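Local coordinates for EmrA (PDB 4TKO), which probably serves as the periplasmic adaptor of a multidrug efflux pump built on a major facilitator superfamily transporter, at residues Gly290-Ile295 with Ile322-Lys327. Sequence-based numbering, arbitrary orientation.
Sequences GVVEEI and IPVKIK
With CG anti to the backbone N in both Glu-293 (chi1 -170°) and Lys-325 (chi1 -164°), and both chains extended beyond it, the two side chains run side by side in the same direction. Their tips meet in a salt bridge, Glu-293 OE1 to Lys-325 NZ, 3.4 Å. The strongest polar partner of Lys-325 NZ is Asp-18, through a second salt bridge, and the lysine makes a cation-pi contact with Tyr-257. Glu-294 approaches the lysine obliquely, its CG 3.9 Å from Lys-325 CB. Both glutamates face Lys-325 because 290-295 carries a classic beta bulge against its antiparallel neighbour 322-327, within the AaeA-like beta-barrel region of this membrane fusion protein. At the bulge Lys-325 O accepts two N-H groups, Glu-293 N at 2.9 Å and, weakly, Glu-294 N at 3.5 Å. The return bond, Lys-325 N to Glu-294 O, is 3.0 Å and nearly straight at 171°. Before the bulge, Val-291 and Lys-327 form a hydrogen-bonded pair, with Lys-327 N 2.9 Å from Val-291 O. On the apolar face Val-292 CG1 meets Val-324 CG1 obliquely at 3.5 Å, while Ile-295 lies alongside Val-324 and crosses Ile-322 at about a right angle, CG2 to CG2. Strand 342-347 packs against Val-292 and Ile-326 on this face.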
ATOM      1  N   GLY A 290      49.140 -10.753  21.548  1.00 42.81           N
ATOM      2  CA  GLY A 290      47.970 -11.094  22.336  1.00 40.58           C
ATOM      3  C   GLY A 290      48.256 -11.690  23.690  1.00 38.38           C
ATOM      4  O   GLY A 290      49.413 -11.782  24.120  1.00 44.10           O
ATOM      5  N   VAL A 291      47.182 -12.094  24.357  1.00 35.13           N
ATOM      6  CA  VAL A 291      47.268 -12.804  25.629  1.00 51.63           C
ATOM      7  C   VAL A 291      46.617 -14.175  25.558  1.00 49.23           C
ATOM      8  O   VAL A 291      45.756 -14.432  24.713  1.00 47.74           O
ATOM      9  CB  VAL A 291      46.581 -12.044  26.777  1.00 36.48           C
ATOM     10  CG1 VAL A 291      47.480 -10.955  27.307  1.00 55.65           C
ATOM     11  CG2 VAL A 291      45.236 -11.513  26.304  1.00 27.59           C
ATOM     12  N   VAL A 292      47.005 -15.034  26.488  1.00 37.01           N
ATOM     13  CA  VAL A 292      46.447 -16.357  26.583  1.00 36.80           C
ATOM     14  C   VAL A 292      45.041 -16.293  27.154  1.00 45.49           C
ATOM     15  O   VAL A 292      44.850 -15.894  28.301  1.00 52.96           O
ATOM     16  CB  VAL A 292      47.335 -17.239  27.434  1.00 39.67           C
ATOM     17  CG1 VAL A 292      46.885 -18.683  27.339  1.00 40.87           C
ATOM     18  CG2 VAL A 292      48.766 -17.090  26.953  1.00 45.12           C
ATOM     19  N   GLU A 293      44.058 -16.680  26.343  1.00 47.50           N
ATOM     20  CA  GLU A 293      42.655 -16.592  26.731  1.00 42.65           C
ATOM     21  C   GLU A 293      42.232 -17.837  27.510  1.00 53.36           C
ATOM     22  O   GLU A 293      41.536 -17.724  28.519  1.00 60.10           O
ATOM     23  CB  GLU A 293      41.767 -16.390  25.492  1.00 45.04           C
ATOM     24  CG  GLU A 293      40.302 -16.049  25.790  1.00 58.44           C
ATOM     25  CD  GLU A 293      39.529 -15.560  24.564  1.00 70.27           C
ATOM     26  OE1 GLU A 293      40.057 -15.629  23.433  1.00 67.37           O
ATOM     27  OE2 GLU A 293      38.383 -15.097  24.732  1.00 85.46           O
ATOM     28  N   GLU A 294      42.653 -19.018  27.056  1.00 43.88           N
ATOM     29  CA  GLU A 294      42.331 -20.243  27.782  1.00 49.73           C
ATOM     30  C   GLU A 294      43.186 -21.444  27.379  1.00 40.76           C
ATOM     31  O   GLU A 294      43.775 -21.475  26.302  1.00 43.18           O
ATOM     32  CB  GLU A 294      40.851 -20.588  27.613  1.00 63.99           C
ATOM     33  CG  GLU A 294      40.506 -21.355  26.349  1.00 64.43           C
ATOM     34  CD  GLU A 294      39.067 -21.860  26.369  1.00 97.68           C
ATOM     35  OE1 GLU A 294      38.417 -21.875  25.298  1.00108.01           O
ATOM     36  OE2 GLU A 294      38.586 -22.239  27.462  1.00101.54           O
ATOM     37  N   ILE A 295      43.266 -22.419  28.280  1.00 49.14           N
ATOM     38  CA  ILE A 295      44.005 -23.655  28.029  1.00 57.21           C
ATOM     39  C   ILE A 295      43.148 -24.867  28.326  1.00 63.96           C
ATOM     40  O   ILE A 295      42.656 -25.017  29.446  1.00 66.28           O
ATOM     41  CB  ILE A 295      45.258 -23.773  28.883  1.00 52.11           C
ATOM     42  CG1 ILE A 295      46.045 -22.465  28.871  1.00 56.19           C
ATOM     43  CG2 ILE A 295      46.096 -24.941  28.390  1.00 50.23           C
ATOM     44  CD1 ILE A 295      47.305 -22.530  29.688  1.00 48.57           C
ATOM     45  N   ILE A 322      48.998 -29.708  23.646  1.00 56.02           N
ATOM     46  CA  ILE A 322      47.852 -29.106  24.319  1.00 49.83           C
ATOM     47  C   ILE A 322      47.389 -27.818  23.623  1.00 59.99           C
ATOM     48  O   ILE A 322      48.167 -26.879  23.447  1.00 49.10           O
ATOM     49  CB  ILE A 322      48.181 -28.815  25.793  1.00 40.95           C
ATOM     50  CG1 ILE A 322      48.170 -30.118  26.589  1.00 60.93           C
ATOM     51  CG2 ILE A 322      47.175 -27.845  26.406  1.00 48.95           C
ATOM     52  CD1 ILE A 322      47.575 -29.973  27.983  1.00 69.74           C
ATOM     53  N   PRO A 323      46.109 -27.767  23.228  1.00 62.29           N
ATOM     54  CA  PRO A 323      45.551 -26.584  22.570  1.00 60.72           C
ATOM     55  C   PRO A 323      45.494 -25.379  23.505  1.00 44.51           C
ATOM     56  O   PRO A 323      44.909 -25.433  24.600  1.00 44.92           O
ATOM     57  CB  PRO A 323      44.134 -27.027  22.174  1.00 46.72           C
ATOM     58  CG  PRO A 323      44.127 -28.473  22.295  1.00 47.72           C
ATOM     59  CD  PRO A 323      45.103 -28.823  23.366  1.00 60.89           C
ATOM     60  N   VAL A 324      46.106 -24.290  23.059  1.00 44.80           N
ATOM     61  CA  VAL A 324      46.055 -23.042  23.800  1.00 47.73           C
ATOM     62  C   VAL A 324      45.482 -21.971  22.897  1.00 41.33           C
ATOM     63  O   VAL A 324      45.904 -21.814  21.745  1.00 34.00           O
ATOM     64  CB  VAL A 324      47.441 -22.602  24.318  1.00 38.99           C
ATOM     65  CG1 VAL A 324      47.298 -21.380  25.212  1.00 39.27           C
ATOM     66  CG2 VAL A 324      48.097 -23.728  25.085  1.00 46.37           C
ATOM     67  N   LYS A 325      44.502 -21.254  23.432  1.00 34.15           N
ATOM     68  CA  LYS A 325      43.794 -20.225  22.690  1.00 40.38           C
ATOM     69  C   LYS A 325      44.380 -18.857  22.998  1.00 46.51           C
ATOM     70  O   LYS A 325      44.539 -18.482  24.163  1.00 46.80           O
ATOM     71  CB  LYS A 325      42.298 -20.252  23.030  1.00 44.76           C
ATOM     72  CG  LYS A 325      41.433 -19.491  22.051  1.00 49.77           C
ATOM     73  CD  LYS A 325      40.017 -19.309  22.566  1.00 74.27           C
ATOM     74  CE  LYS A 325      39.233 -18.295  21.728  1.00 50.09           C
ATOM     75  NZ  LYS A 325      37.910 -17.969  22.343  1.00 66.03           N
ATOM     76  N   ILE A 326      44.691 -18.107  21.949  1.00 36.68           N
ATOM     77  CA  ILE A 326      45.245 -16.773  22.109  1.00 35.09           C
ATOM     78  C   ILE A 326      44.341 -15.664  21.551  1.00 32.38           C
ATOM     79  O   ILE A 326      44.011 -15.665  20.357  1.00 37.43           O
ATOM     80  CB  ILE A 326      46.597 -16.705  21.420  1.00 39.31           C
ATOM     81  CG1 ILE A 326      47.568 -17.650  22.122  1.00 27.79           C
ATOM     82  CG2 ILE A 326      47.108 -15.261  21.370  1.00 32.19           C
ATOM     83  CD1 ILE A 326      48.736 -18.008  21.267  1.00 33.00           C
ATOM     84  N   LYS A 327      43.944 -14.731  22.412  1.00 36.13           N
ATOM     85  CA  LYS A 327      43.202 -13.537  21.982  1.00 43.66           C
ATOM     86  C   LYS A 327      44.134 -12.460  21.436  1.00 46.51           C
ATOM     87  O   LYS A 327      45.159 -12.140  22.052  1.00 46.87           O
ATOM     88  CB  LYS A 327      42.382 -12.949  23.129  1.00 44.90           C
ATOM     89  CG  LYS A 327      41.915 -11.528  22.854  1.00 44.02           C
ATOM     90  CD  LYS A 327      40.655 -11.133  23.630  1.00 51.51           C
ATOM     91  CE  LYS A 327      40.954 -10.660  25.045  1.00 70.98           C
ATOM     92  NZ  LYS A 327      39.764  -9.995  25.671  1.00 96.04           N
TER